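PDB 4XLZ: uncharacterized protein from Pyrococcus furiosus, which probably removes an acetyl group from N,N'-diacetylchitobiose, as a metal-binding deacetylase of carbohydrate esterase family 14. Local coordinates for residues Phe8-Phe12 and Phe263-Ile267; Leu16-Phe22 and Val252-Phe257; Pro27-Ala31 and Ser185-Leu189; Ala138-Trp142 and Thr154-Ile159; Thr192-Ile198 and Phe237-Ile242. All blocks are in the same frame, centred on the assembly; numbering follows the deposited sequence. Where two conformers were deposited one is given.

Interaction 1: residues Phe8-Phe12 and Phe263-Ile267; sequences FEEAF and FADLI. With CD (cadmium ion), chain I.
Phe-12 turns the edge of its ring toward the face of Phe-263 in an offset edge-to-face pair, planes at 88° and centroids 5.6 Å apart. Leu-266 CD1 lies over one face of Phe-12, out toward its rim, and the same methyl meets Phe-8 edge-on, 3.7 Å from CE2 of Phe-8. Phe-8 in turn leans obliquely on Phe-263, its CE1 3.6 Å from CD1 of Phe-263. The three rings form an aromatic cluster that fastens the start of helix 8-19 to the C-terminal tail. Phe-8 and Phe-12 stand one helical turn apart, and with both CG atoms anti to the backbone N (chi1 175° in Phe-12) their rings leave the helix on the same side. At the far end of Phe-12, CZ sits 3.6 Å from CB of Leu-266. Replacing Phe-263 by an alanine here would probably open a gap beside both helix phenylalanines and leave Phe-12 without the face its edge meets. The cluster lies at a subunit interface: Phe-237 of the second subunit packs edge-to-face with Phe-8, and His-193 of that subunit shares a cadmium ion with Asp-265. The aspartate holds this ion through both oxygens, OD1 closely and OD2 at 2.6 Å from the cadmium.

Interaction 2: residues Leu16-Phe22 and Val252-Phe257; sequences LKEVLEF and VMPGLF
The C-terminal end of helix 8-19 packs on the loop behind strand 247-250, with Leu-16, Leu-20 and Phe-22 gathered round Pro-254. The helix has a wider pi-type turn at 16-19, and Glu-21 then takes positive phi; a backbone bond runs from Phe-22 N to Leu-16 O at 2.8 Å. The chain turns there so that Phe-22, its CG anti to the backbone N (chi1 -178°), extends across the proline. Pro-254 CD makes a CH-pi contact over one face of that ring, 3.8 Å from the Phe-22 centroid and 17° off the normal. At the ring's edge the carbonyl of Val-252 arrives near the plane, its O 3.4 Å from CZ of Phe-22. Leu-16 sets CD2 against both Pro-254 CG and Phe-257, 3.7 Å from CZ of Phe-257. Leu-20 divides its methyls: CD1 meets both Pro-254 CB and Phe-257 CE1, while CD2 rests 3.9 Å from CD2 of Leu-256. A short 3-10 turn, closed by Phe-257 N to Pro-254 O, brings these partners onto one side of the loop. Phe-257 also touches Phe-12 further up helix 8-19. Beyond Leu-20 and Leu-256 lie Thr-226 and Phe-230 of the second subunit, on its helix 221-240, so this helix of the neighbour packs beside the end of helix 8-19 and the loop that follows strand 247-250.

Interaction 3: residues Pro27-Ala31 and Ser185-Leu189; sequences PFEDA and SFIAL
Phe-28 and Phe-186 lie with their planes near parallel, at 25°, but slid so far apart, with centroids at 5.2 Å, that the rings barely overlap. The closest approach is CD1 of Phe-28 to CE2 of Phe-186, 3.5 Å. Further along the same ring, Phe-28 CE1 touches CB of Ala-188 at 3.9 Å. Phe-186 has two more neighbours, the carbonyl O of Pro-27 over one face, 3.9 Å from its CD1, and the methyl of Ala-31 at its edge. Its CG stands between the backbone N and the carbonyl carbon (chi1 65°), which turns the ring toward the 27-31 turn. Phe-186 and Ala-188 project from the same side of strand 186-190, an outer strand of the five-stranded parallel sheet in this Rossmann-like alpha/beta fold. A serine in place of Phe-186 would probably leave one side of the Phe-28 ring without its packing and open a gap beside the Ala-31 methyl. A type I beta turn from Phe-28 to Ala-31, with Ala-31 N bonded to Phe-28 O at 3.2 Å, sets those two residues and leads into strand 33-38. Further out, Phe-137, Tyr-197 and Phe-250 each meet the Phe-28 ring edge-to-face, while backbone bonds to Val-136 tie Phe-186 and Ala-188 to the adjacent strand.

Interaction 4: residues Ala138-Trp142 and Thr154-Ile159; sequences APDPW and TGFLAI
Pro-141 points its CB-CG edge down onto the face of Phe-156, CB over the ring centre in a CH-pi contact, 3.5 Å from the Phe-156 centroid and only 2° off the normal. The same phenylalanine points its edge at the face of Trp-142, the planes of the two standing at 89°. This T-shaped pair is led by Phe-156 CE1, which comes within 3.6 Å of NE1 of Trp-142; the indole is brought round to that edge by a CG anti to the carbonyl carbon (chi1 -65°). Three residues on, about one turn further along the helix, Ile-159 stretches its CD1 to the six-membered part of the indole, 3.7 Å from CZ3 of Trp-142, and also reaches Pro-141 CD. Between these groups the backbones come very close at Gly-155, whose CA lies 3.2 Å from the carbonyl O of Pro-139; any CB there would run into that oxygen and into Pro-141. Lower down, Ala-138 CB presses on Ala-158 CB at 3.4 Å, tighter than usual for two methyls. Trp-142 is positioned by an Asx turn: its backbone N gives a hydrogen bond to Asp-140 OD2 at 2.9 Å, and the other oxygen of Asp-140 takes Thr-192 OG1. From the second subunit, Arg-152 makes a cation-pi contact with Phe-156 and Tyr-145 an edge-to-face one with Trp-142. Strand 135-139 leading through a loop into helix 149-164, which covers the sheet and carries the cadmium ligand His-151, is the strand-loop-helix arrangement of a Rossmann-like fold, with the metal site at the carboxyl ends of the strands.

Interaction 5: residues Thr192-Ile198 and Phe237-Ile242; sequences THKPNYI and FYGEKI. With CD (cadmium ion), chain J.
Tyr-238, near the end of helix 221-240, gives its hydroxyl to the carbonyl of Thr-192, OH to O at 2.5 Å, where an ST turn leads toward strand 197-200. The bond meets the carbonyl at a C=O...OH angle of 133°, and the donor is tilted 28° from the carbonyl plane. CG anti to the carbonyl carbon (chi1 -69°) swings the tyrosine ring toward Thr-192, whose oxygen lies near the ring plane, at its edge. This is the tight half of the contact, and it continues along the same edge with Pro-195 CG, 3.8 Å from CE1 of Tyr-238. Next comes Ile-198, which points at the helix: its CG2 packs 3.6 Å from the carbonyl O of Tyr-238 and its CD1 turns toward the tyrosine ring. The outer half is looser. Ile-242, exposed, slides past Ile-198 with CD1 3.7 Å from CG2 of Ile-198, and Lys-241 lays its aliphatic CD and CE along Pro-195 before NZ hydrogen-bonds a hexanediol molecule, probably from the crystallisation liquor. CD2 of His-193 merely grazes CZ of Phe-237 at 4.5 Å. His-193, in the conformer described, binds through NE2 a cadmium ion that also carries three waters and Asp-265 of the third subunit. Within the turn, Thr-192 OG1, itself bonded to Asp-140, accepts a hydrogen bond from the backbone N of Lys-194, 3.1 Å away.

How the interactions relate
From the N terminus, helix 8-19 opens the two widest loops: interaction 1 joins its start to the last residues of the chain, and interaction 2, nested inside, joins its end to the loop after strand 247-250. They touch where Ile-267 packs on Pro-254 and Phe-257. Interaction 3, nested in both, ties the lead-in to strand 33-38 to outer strand 186-190, and within it interaction 4 closes a short strand-to-helix loop. Ala-188 O and Ala-138 N join these two across neighbouring strands. Interaction 5 follows 3 and 4 in series, still inside 1 and 2, linking the segment around strand 197-200 to helix 221-240. Asn-196 connects it to Val-252 and Ile-267, and Thr-192 connects it to Asp-140.

Interaction 1: residues Phe8-Phe12 and Phe263-Ile267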
# COMPACT_ATOMS: atom_id res chain seq x y z
N PHE A 8 31.99 25.92 -20.84
CA PHE A 8 30.66 25.50 -20.39
C PHE A 8 29.82 26.74 -20.27
O PHE A 8 28.63 26.75 -20.58
CB PHE A 8 30.83 24.83 -18.95
CG PHE A 8 29.50 24.77 -18.22
CD1 PHE A 8 28.51 23.92 -18.71
CD2 PHE A 8 29.22 25.63 -17.16
CE1 PHE A 8 27.23 23.96 -18.07
CE2 PHE A 8 27.96 25.69 -16.53
CZ PHE A 8 26.97 24.81 -16.99
N GLU A 9 30.40 27.86 -19.75
CA GLU A 9 29.58 29.05 -19.57
C GLU A 9 28.93 29.48 -20.91
O GLU A 9 27.74 29.80 -21.03
CB GLU A 9 30.43 30.20 -18.97
CG GLU A 9 29.63 31.49 -18.94
CD GLU A 9 30.41 32.59 -18.14
OE1 GLU A 9 31.50 32.28 -17.63
OE2 GLU A 9 29.94 33.74 -18.08
N GLU A 10 29.74 29.45 -21.97
CA GLU A 10 29.20 29.73 -23.30
C GLU A 10 28.06 28.79 -23.74
O GLU A 10 27.06 29.21 -24.25
CB GLU A 10 30.41 29.67 -24.31
CG GLU A 10 29.99 30.14 -25.64
CD GLU A 10 31.13 30.13 -26.71
OE1 GLU A 10 32.27 29.66 -26.46
OE2 GLU A 10 30.79 30.61 -27.82
N ALA A 11 28.29 27.47 -23.58
CA ALA A 11 27.28 26.52 -23.89
C ALA A 11 25.98 26.70 -23.07
O ALA A 11 24.89 26.62 -23.62
CB ALA A 11 27.85 25.11 -23.68
N PHE A 12 26.15 26.86 -21.76
CA PHE A 12 25.03 27.10 -20.91
C PHE A 12 24.18 28.30 -21.32
O PHE A 12 22.95 28.24 -21.43
CB PHE A 12 25.59 27.28 -19.45
CG PHE A 12 24.50 27.66 -18.45
CD1 PHE A 12 23.75 26.63 -17.81
CD2 PHE A 12 24.28 28.99 -18.15
CE1 PHE A 12 22.78 26.99 -16.83
CE2 PHE A 12 23.32 29.37 -17.20
CZ PHE A 12 22.60 28.39 -16.51
N PHE A 263 23.21 21.33 -13.73
CA PHE A 263 23.46 22.78 -13.43
C PHE A 263 22.15 23.54 -13.33
O PHE A 263 22.04 24.74 -13.55
CB PHE A 263 24.34 23.37 -14.62
CG PHE A 263 23.94 22.84 -15.98
CD1 PHE A 263 24.70 21.87 -16.66
CD2 PHE A 263 22.79 23.34 -16.66
CE1 PHE A 263 24.28 21.46 -17.95
CE2 PHE A 263 22.35 22.85 -17.91
CZ PHE A 263 23.16 21.90 -18.55
N ALA A 264 21.07 22.81 -12.92
CA ALA A 264 19.82 23.46 -12.75
C ALA A 264 19.81 24.52 -11.64
O ALA A 264 19.00 25.48 -11.79
CB ALA A 264 18.70 22.37 -12.44
N ASP A 265 20.68 24.42 -10.66
CA ASP A 265 20.75 25.50 -9.66
C ASP A 265 21.48 26.76 -10.10
O ASP A 265 21.62 27.71 -9.30
CB ASP A 265 21.37 24.91 -8.42
CG ASP A 265 22.91 24.74 -8.54
OD1 ASP A 265 23.55 24.71 -9.62
OD2 ASP A 265 23.48 24.45 -7.43
N LEU A 266 21.92 26.82 -11.37
CA LEU A 266 22.56 28.06 -11.93
C LEU A 266 21.57 29.04 -12.43
O LEU A 266 21.98 30.17 -12.84
CB LEU A 266 23.56 27.67 -13.07
CG LEU A 266 24.72 26.81 -12.54
CD1 LEU A 266 25.72 26.62 -13.77
CD2 LEU A 266 25.44 27.56 -11.36
N ILE A 267 20.27 28.72 -12.42
CA ILE A 267 19.21 29.74 -12.62
C ILE A 267 18.37 29.92 -11.36
O ILE A 267 17.57 30.86 -11.26
CB ILE A 267 18.36 29.44 -13.86
CG1 ILE A 267 17.66 28.08 -13.70
CG2 ILE A 267 19.28 29.46 -15.13
CD1 ILE A 267 16.60 27.88 -14.85
OXT ILE A 267 18.49 29.17 -10.38
CD CD I . 25.58 24.39 -8.98
O HOH W 1 25.56 23.90 -6.75
O HOH W 2 26.55 26.27 -8.15
O HOH W 3 26.58 24.04 -11.18

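Interaction 2: residues Leu16-Phe22 and Val252-Phe257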
# COMPACT_ATOMS: atom_id res chain seq x y z
N LEU A 16 20.32 28.03 -22.83
CA LEU A 16 19.14 28.75 -22.26
C LEU A 16 18.52 29.79 -23.18
O LEU A 16 17.32 29.79 -23.33
CB LEU A 16 19.55 29.48 -20.97
CG LEU A 16 19.68 28.71 -19.71
CD1 LEU A 16 20.13 29.91 -18.79
CD2 LEU A 16 18.31 28.27 -19.26
N LYS A 17 19.34 30.55 -23.91
CA LYS A 17 18.81 31.68 -24.73
C LYS A 17 18.30 31.20 -26.00
O LYS A 17 17.23 31.60 -26.44
CB LYS A 17 19.95 32.68 -24.97
CG LYS A 17 19.53 33.92 -25.86
CD LYS A 17 20.86 34.48 -26.61
CE LYS A 17 20.59 35.50 -27.72
NZ LYS A 17 19.68 36.48 -27.12
N GLU A 18 19.06 30.33 -26.69
CA GLU A 18 18.68 29.95 -28.05
C GLU A 18 17.92 28.67 -28.12
O GLU A 18 16.95 28.54 -28.90
CB GLU A 18 19.90 29.82 -28.97
CG GLU A 18 20.66 31.14 -29.04
CD GLU A 18 21.87 31.10 -29.97
OE1 GLU A 18 22.11 30.08 -30.63
OE2 GLU A 18 22.63 32.07 -29.89
N VAL A 19 18.41 27.62 -27.48
CA VAL A 19 17.73 26.36 -27.70
C VAL A 19 16.40 26.29 -26.88
O VAL A 19 15.37 25.81 -27.40
CB VAL A 19 18.65 25.23 -27.23
CG1 VAL A 19 17.96 23.83 -27.25
CG2 VAL A 19 19.99 25.20 -28.11
N LEU A 20 16.46 26.80 -25.64
CA LEU A 20 15.27 26.64 -24.72
C LEU A 20 14.40 27.91 -24.73
O LEU A 20 13.29 27.90 -24.18
CB LEU A 20 15.80 26.27 -23.31
CG LEU A 20 16.52 24.95 -23.22
CD1 LEU A 20 17.04 24.76 -21.81
CD2 LEU A 20 15.65 23.75 -23.71
N GLU A 21 14.92 28.99 -25.28
CA GLU A 21 14.24 30.30 -25.39
C GLU A 21 13.72 30.72 -24.05
O GLU A 21 12.53 31.18 -23.90
CB GLU A 21 13.09 30.22 -26.44
CG GLU A 21 13.69 29.78 -27.81
CD GLU A 21 12.64 29.58 -28.95
OE1 GLU A 21 12.80 28.66 -29.75
OE2 GLU A 21 11.71 30.38 -29.06
N PHE A 22 14.60 30.55 -23.04
CA PHE A 22 14.16 30.79 -21.67
C PHE A 22 14.34 32.27 -21.31
O PHE A 22 15.38 32.81 -21.45
CB PHE A 22 14.95 29.89 -20.72
CG PHE A 22 14.55 30.03 -19.29
CD1 PHE A 22 13.29 29.59 -18.93
CD2 PHE A 22 15.42 30.61 -18.43
CE1 PHE A 22 12.92 29.71 -17.53
CE2 PHE A 22 15.07 30.78 -17.00
CZ PHE A 22 13.78 30.29 -16.66
N VAL A 252 10.92 29.62 -11.71
CA VAL A 252 10.55 29.15 -13.06
C VAL A 252 11.77 28.62 -13.74
O VAL A 252 12.88 29.20 -13.60
CB VAL A 252 9.90 30.30 -13.94
CG1 VAL A 252 9.51 29.81 -15.33
CG2 VAL A 252 8.68 30.97 -13.21
N MSE A 253 11.68 27.47 -14.41
CA MSE A 253 12.84 26.92 -15.10
C MSE A 253 12.31 26.29 -16.43
O MSE A 253 11.12 25.98 -16.57
CB MSE A 253 13.43 25.69 -14.33
CG MSE A 253 13.90 26.03 -12.90
SE MSE A 253 14.93 24.62 -12.12
CE MSE A 253 13.37 23.34 -11.96
N PRO A 254 13.18 26.11 -17.40
CA PRO A 254 12.81 25.42 -18.61
C PRO A 254 12.36 23.99 -18.18
O PRO A 254 12.93 23.40 -17.20
CB PRO A 254 14.19 25.22 -19.35
CG PRO A 254 15.07 26.34 -18.87
CD PRO A 254 14.62 26.48 -17.37
N GLY A 255 11.47 23.40 -18.94
CA GLY A 255 10.97 21.99 -18.62
C GLY A 255 12.13 21.07 -18.51
O GLY A 255 12.15 20.14 -17.63
N LEU A 256 13.11 21.19 -19.40
CA LEU A 256 14.27 20.24 -19.40
C LEU A 256 14.95 20.22 -18.06
O LEU A 256 15.50 19.19 -17.67
CB LEU A 256 15.27 20.77 -20.50
CG LEU A 256 16.41 19.91 -20.81
CD1 LEU A 256 15.86 18.82 -21.70
CD2 LEU A 256 17.41 20.82 -21.77
N PHE A 257 14.98 21.33 -17.30
CA PHE A 257 15.85 21.42 -16.13
C PHE A 257 15.28 20.64 -14.94
O PHE A 257 15.96 20.51 -13.98
CB PHE A 257 16.02 22.90 -15.71
CG PHE A 257 17.17 23.64 -16.46
CD1 PHE A 257 17.50 23.29 -17.77
CD2 PHE A 257 17.87 24.63 -15.76
CE1 PHE A 257 18.56 23.97 -18.46
CE2 PHE A 257 18.91 25.34 -16.43
CZ PHE A 257 19.27 25.01 -17.76

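Interaction 3: residues Pro27-Ala31 and Ser185-Leu189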
# COMPACT_ATOMS: atom_id res chain seq x y z
N PRO A 27 7.47 36.14 -17.38
CA PRO A 27 7.03 34.77 -17.69
C PRO A 27 5.53 34.57 -17.78
O PRO A 27 5.11 33.54 -18.38
CB PRO A 27 7.70 33.92 -16.64
CG PRO A 27 7.91 34.88 -15.46
CD PRO A 27 8.16 36.21 -16.07
N PHE A 28 4.72 35.44 -17.17
CA PHE A 28 3.24 35.21 -17.15
C PHE A 28 2.48 36.05 -18.15
O PHE A 28 1.25 35.92 -18.23
CB PHE A 28 2.64 35.48 -15.76
CG PHE A 28 3.43 34.85 -14.60
CD1 PHE A 28 4.15 33.66 -14.77
CD2 PHE A 28 3.42 35.48 -13.35
CE1 PHE A 28 4.78 33.12 -13.70
CE2 PHE A 28 4.07 34.93 -12.27
CZ PHE A 28 4.78 33.75 -12.48
N GLU A 29 3.23 36.81 -18.96
CA GLU A 29 2.64 37.77 -19.87
C GLU A 29 1.66 37.15 -20.89
O GLU A 29 0.65 37.79 -21.19
CB GLU A 29 3.78 38.45 -20.58
CG GLU A 29 3.45 39.08 -21.89
CD GLU A 29 4.66 39.81 -22.36
OE1 GLU A 29 4.77 40.96 -21.88
OE2 GLU A 29 5.54 39.19 -23.05
N ASP A 30 1.90 35.94 -21.39
CA ASP A 30 0.96 35.45 -22.41
C ASP A 30 -0.26 34.60 -21.87
O ASP A 30 -1.10 34.13 -22.66
CB ASP A 30 1.72 34.67 -23.50
CG ASP A 30 2.66 35.59 -24.35
OD1 ASP A 30 3.81 35.13 -24.58
OD2 ASP A 30 2.25 36.74 -24.72
N ALA A 31 -0.37 34.48 -20.55
CA ALA A 31 -1.28 33.48 -19.98
C ALA A 31 -2.71 33.96 -20.13
O ALA A 31 -2.97 35.19 -19.95
CB ALA A 31 -0.98 33.33 -18.52
N SER A 185 2.31 25.47 -20.84
CA SER A 185 3.47 26.29 -21.29
C SER A 185 4.49 26.66 -20.18
O SER A 185 5.69 26.72 -20.49
CB SER A 185 3.00 27.64 -21.87
OG SER A 185 2.22 27.24 -23.02
N PHE A 186 4.01 26.86 -18.94
CA PHE A 186 5.00 27.07 -17.84
C PHE A 186 4.45 26.51 -16.55
O PHE A 186 3.20 26.48 -16.30
CB PHE A 186 5.33 28.62 -17.64
CG PHE A 186 4.14 29.44 -17.15
CD1 PHE A 186 3.30 30.09 -18.07
CD2 PHE A 186 3.96 29.64 -15.71
CE1 PHE A 186 2.23 30.86 -17.52
CE2 PHE A 186 2.90 30.38 -15.21
CZ PHE A 186 2.06 31.02 -16.12
N ILE A 187 5.44 26.16 -15.73
CA ILE A 187 5.17 25.89 -14.26
C ILE A 187 5.86 27.08 -13.50
O ILE A 187 7.00 27.51 -13.86
CB ILE A 187 5.89 24.62 -13.87
CG1 ILE A 187 5.10 23.50 -14.50
CG2 ILE A 187 5.85 24.45 -12.30
CD1 ILE A 187 5.97 22.15 -14.35
N ALA A 188 5.17 27.47 -12.42
CA ALA A 188 5.89 28.38 -11.51
C ALA A 188 5.71 27.87 -10.10
O ALA A 188 4.59 27.61 -9.69
CB ALA A 188 5.25 29.85 -11.67
N LEU A 189 6.82 27.79 -9.35
CA LEU A 189 6.77 27.20 -7.98
C LEU A 189 6.75 28.38 -7.00
O LEU A 189 7.66 29.23 -7.01
CB LEU A 189 8.00 26.33 -7.71
CG LEU A 189 8.03 25.18 -8.77
CD1 LEU A 189 9.33 24.44 -8.38
CD2 LEU A 189 6.81 24.27 -8.67

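Interaction 4: residues Ala138-Trp142 and Thr154-Ile159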
# COMPACT_ATOMS: atom_id res chain seq x y z
N ALA A 138 2.40 25.79 -8.24
CA ALA A 138 2.34 24.81 -7.13
C ALA A 138 3.46 25.13 -6.13
O ALA A 138 4.43 25.85 -6.50
CB ALA A 138 2.58 23.37 -7.72
N PRO A 139 3.40 24.56 -4.91
CA PRO A 139 4.55 24.75 -3.99
C PRO A 139 5.84 24.16 -4.48
O PRO A 139 5.79 23.11 -5.15
CB PRO A 139 4.12 24.02 -2.69
CG PRO A 139 2.55 24.02 -2.79
CD PRO A 139 2.30 23.81 -4.30
N ASP A 140 6.96 24.74 -4.13
CA ASP A 140 8.27 24.16 -4.46
C ASP A 140 8.51 23.01 -3.47
O ASP A 140 8.71 23.24 -2.28
CB ASP A 140 9.28 25.31 -4.22
CG ASP A 140 10.70 24.88 -4.49
OD1 ASP A 140 11.60 25.79 -4.61
OD2 ASP A 140 11.00 23.66 -4.58
N PRO A 141 8.55 21.76 -3.97
CA PRO A 141 8.69 20.65 -2.99
C PRO A 141 10.10 20.53 -2.46
O PRO A 141 10.22 19.76 -1.49
CB PRO A 141 8.33 19.41 -3.93
CG PRO A 141 8.87 19.86 -5.33
CD PRO A 141 8.44 21.38 -5.41
N TRP A 142 11.00 21.29 -2.95
CA TRP A 142 12.38 21.25 -2.42
C TRP A 142 12.60 22.40 -1.43
O TRP A 142 13.78 22.62 -0.99
CB TRP A 142 13.38 21.45 -3.54
CG TRP A 142 13.29 20.23 -4.51
CD1 TRP A 142 13.77 18.96 -4.28
CD2 TRP A 142 12.64 20.25 -5.79
NE1 TRP A 142 13.46 18.16 -5.39
CE2 TRP A 142 12.78 18.93 -6.33
CE3 TRP A 142 12.05 21.25 -6.55
CZ2 TRP A 142 12.29 18.59 -7.62
CZ3 TRP A 142 11.48 20.91 -7.81
CH2 TRP A 142 11.64 19.59 -8.31
N THR A 154 2.19 17.78 -2.74
CA THR A 154 1.55 18.56 -3.76
C THR A 154 2.52 19.05 -4.79
O THR A 154 2.22 19.08 -6.02
CB THR A 154 0.83 19.75 -3.03
OG1 THR A 154 -0.20 19.25 -2.20
CG2 THR A 154 0.18 20.68 -4.10
N GLY A 155 3.71 19.55 -4.33
CA GLY A 155 4.68 20.06 -5.29
C GLY A 155 5.15 18.99 -6.32
O GLY A 155 5.16 19.26 -7.50
N PHE A 156 5.55 17.86 -5.74
CA PHE A 156 6.06 16.82 -6.67
C PHE A 156 4.97 16.32 -7.57
O PHE A 156 5.21 16.16 -8.76
CB PHE A 156 6.58 15.62 -5.80
CG PHE A 156 7.93 15.86 -5.12
CD1 PHE A 156 9.03 16.27 -5.89
CD2 PHE A 156 7.98 15.70 -3.72
CE1 PHE A 156 10.29 16.46 -5.22
CE2 PHE A 156 9.24 15.93 -3.05
CZ PHE A 156 10.37 16.31 -3.83
N LEU A 157 3.79 16.05 -7.02
CA LEU A 157 2.68 15.54 -7.89
C LEU A 157 2.29 16.56 -8.95
O LEU A 157 1.94 16.17 -10.08
CB LEU A 157 1.49 15.19 -7.06
CG LEU A 157 1.68 13.99 -6.07
CD1 LEU A 157 0.48 13.99 -5.03
CD2 LEU A 157 1.67 12.64 -6.87
N ALA A 158 2.36 17.86 -8.62
CA ALA A 158 1.99 18.84 -9.66
C ALA A 158 2.97 18.88 -10.80
O ALA A 158 2.58 18.82 -11.97
CB ALA A 158 1.98 20.26 -8.97
N ILE A 159 4.29 18.81 -10.49
CA ILE A 159 5.34 18.85 -11.51
C ILE A 159 5.16 17.60 -12.38
O ILE A 159 5.19 17.65 -13.60
CB ILE A 159 6.72 18.88 -10.87
CG1 ILE A 159 6.86 20.24 -10.18
CG2 ILE A 159 7.81 18.72 -11.96
CD1 ILE A 159 8.10 20.27 -9.21

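Interaction 5: residues Thr192-Ile198 and Phe237-Ile242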
# COMPACT_ATOMS: atom_id res chain seq x y z
N THR A 192 8.94 29.34 -2.20
CA THR A 192 10.29 28.93 -2.65
C THR A 192 11.38 29.71 -1.98
O THR A 192 11.22 30.96 -1.77
CB THR A 192 10.36 29.01 -4.16
OG1 THR A 192 11.63 28.48 -4.58
CG2 THR A 192 10.21 30.46 -4.74
N HIS A 193 12.43 29.01 -1.59
CA HIS A 193 13.69 29.66 -1.10
C HIS A 193 14.56 30.14 -2.31
O HIS A 193 15.55 30.88 -2.05
CB HIS A 193 14.42 28.64 -0.20
CG HIS A 193 15.80 29.02 0.28
ND1 HIS A 193 16.90 28.26 -0.02
CD2 HIS A 193 16.26 30.03 1.08
CE1 HIS A 193 17.97 28.79 0.53
NE2 HIS A 193 17.62 29.87 1.19
N LYS A 194 14.28 29.66 -3.52
CA LYS A 194 15.16 29.99 -4.66
C LYS A 194 14.35 30.65 -5.76
O LYS A 194 14.25 30.18 -6.91
CB LYS A 194 15.88 28.71 -5.19
CG LYS A 194 16.94 28.16 -4.19
CD LYS A 194 18.18 29.09 -4.14
CE LYS A 194 19.25 28.56 -3.16
NZ LYS A 194 20.31 29.61 -3.16
N PRO A 195 13.68 31.78 -5.48
CA PRO A 195 12.90 32.36 -6.55
C PRO A 195 13.83 32.97 -7.61
O PRO A 195 14.95 33.43 -7.27
CB PRO A 195 12.14 33.53 -5.81
CG PRO A 195 13.14 33.93 -4.70
CD PRO A 195 13.77 32.60 -4.20
N ASN A 196 13.34 33.01 -8.82
CA ASN A 196 14.07 33.72 -9.92
C ASN A 196 13.18 34.71 -10.62
O ASN A 196 13.62 35.32 -11.63
CB ASN A 196 14.83 32.80 -10.86
CG ASN A 196 13.98 31.69 -11.40
OD1 ASN A 196 12.78 31.75 -11.41
ND2 ASN A 196 14.66 30.72 -11.96
N TYR A 197 11.96 34.84 -10.17
CA TYR A 197 11.05 35.88 -10.69
C TYR A 197 10.24 36.40 -9.53
O TYR A 197 9.59 35.59 -8.76
CB TYR A 197 10.14 35.28 -11.76
CG TYR A 197 9.13 36.30 -12.28
CD1 TYR A 197 9.64 37.41 -12.96
CD2 TYR A 197 7.73 36.18 -12.07
CE1 TYR A 197 8.72 38.40 -13.45
CE2 TYR A 197 6.84 37.20 -12.51
CZ TYR A 197 7.37 38.25 -13.21
OH TYR A 197 6.45 39.18 -13.73
N ILE A 198 10.22 37.74 -9.30
CA ILE A 198 9.48 38.29 -8.15
C ILE A 198 8.43 39.29 -8.67
O ILE A 198 8.73 40.10 -9.59
CB ILE A 198 10.40 39.16 -7.25
CG1 ILE A 198 11.67 38.47 -6.91
CG2 ILE A 198 9.60 39.75 -6.05
CD1 ILE A 198 11.41 37.26 -6.05
N PHE A 237 11.23 39.59 2.34
CA PHE A 237 12.30 38.74 1.83
C PHE A 237 12.29 38.74 0.30
O PHE A 237 13.33 38.91 -0.30
CB PHE A 237 12.06 37.29 2.41
CG PHE A 237 12.96 36.22 1.84
CD1 PHE A 237 12.48 35.34 0.84
CD2 PHE A 237 14.27 36.11 2.29
CE1 PHE A 237 13.35 34.34 0.29
CE2 PHE A 237 15.11 35.05 1.81
CZ PHE A 237 14.63 34.17 0.81
N TYR A 238 11.10 38.54 -0.28
CA TYR A 238 11.02 38.54 -1.75
C TYR A 238 11.17 39.95 -2.37
O TYR A 238 11.90 40.15 -3.35
CB TYR A 238 9.66 37.94 -2.17
CG TYR A 238 9.56 36.42 -1.86
CD1 TYR A 238 10.52 35.57 -2.39
CD2 TYR A 238 8.50 35.95 -1.12
CE1 TYR A 238 10.42 34.16 -2.04
CE2 TYR A 238 8.38 34.62 -0.80
CZ TYR A 238 9.34 33.75 -1.34
OH TYR A 238 9.22 32.35 -1.02
N GLY A 239 10.44 40.91 -1.76
CA GLY A 239 10.45 42.24 -2.41
C GLY A 239 11.88 42.85 -2.38
O GLY A 239 12.25 43.50 -3.38
N GLU A 240 12.64 42.62 -1.31
CA GLU A 240 14.02 43.21 -1.22
C GLU A 240 14.92 42.74 -2.37
O GLU A 240 15.77 43.48 -2.88
CB GLU A 240 14.58 42.90 0.11
CG GLU A 240 15.80 43.75 0.44
CD GLU A 240 16.16 43.65 1.92
OE1 GLU A 240 17.13 42.96 2.27
OE2 GLU A 240 15.39 44.23 2.73
N LYS A 241 14.61 41.56 -2.95
CA LYS A 241 15.43 41.02 -4.06
C LYS A 241 15.27 41.85 -5.35
O LYS A 241 16.09 41.73 -6.22
CB LYS A 241 15.02 39.56 -4.33
CG LYS A 241 15.45 38.66 -3.19
CD LYS A 241 15.05 37.12 -3.54
CE LYS A 241 15.28 36.31 -2.21
NZ LYS A 241 16.58 36.54 -1.48
N ILE A 242 14.19 42.60 -5.49
CA ILE A 242 14.01 43.46 -6.65
C ILE A 242 13.82 44.97 -6.21
O ILE A 242 13.31 45.82 -7.03
CB ILE A 242 12.83 43.02 -7.59
CG1 ILE A 242 11.46 42.99 -6.84
CG2 ILE A 242 13.23 41.67 -8.27
CD1 ILE A 242 10.20 42.98 -7.75
CD CD J . 19.08 30.97 2.48
O HOH W 4 19.99 29.42 1.17
O HOH W 5 21.29 31.51 2.38
O HOH W 6 17.75 32.97 2.75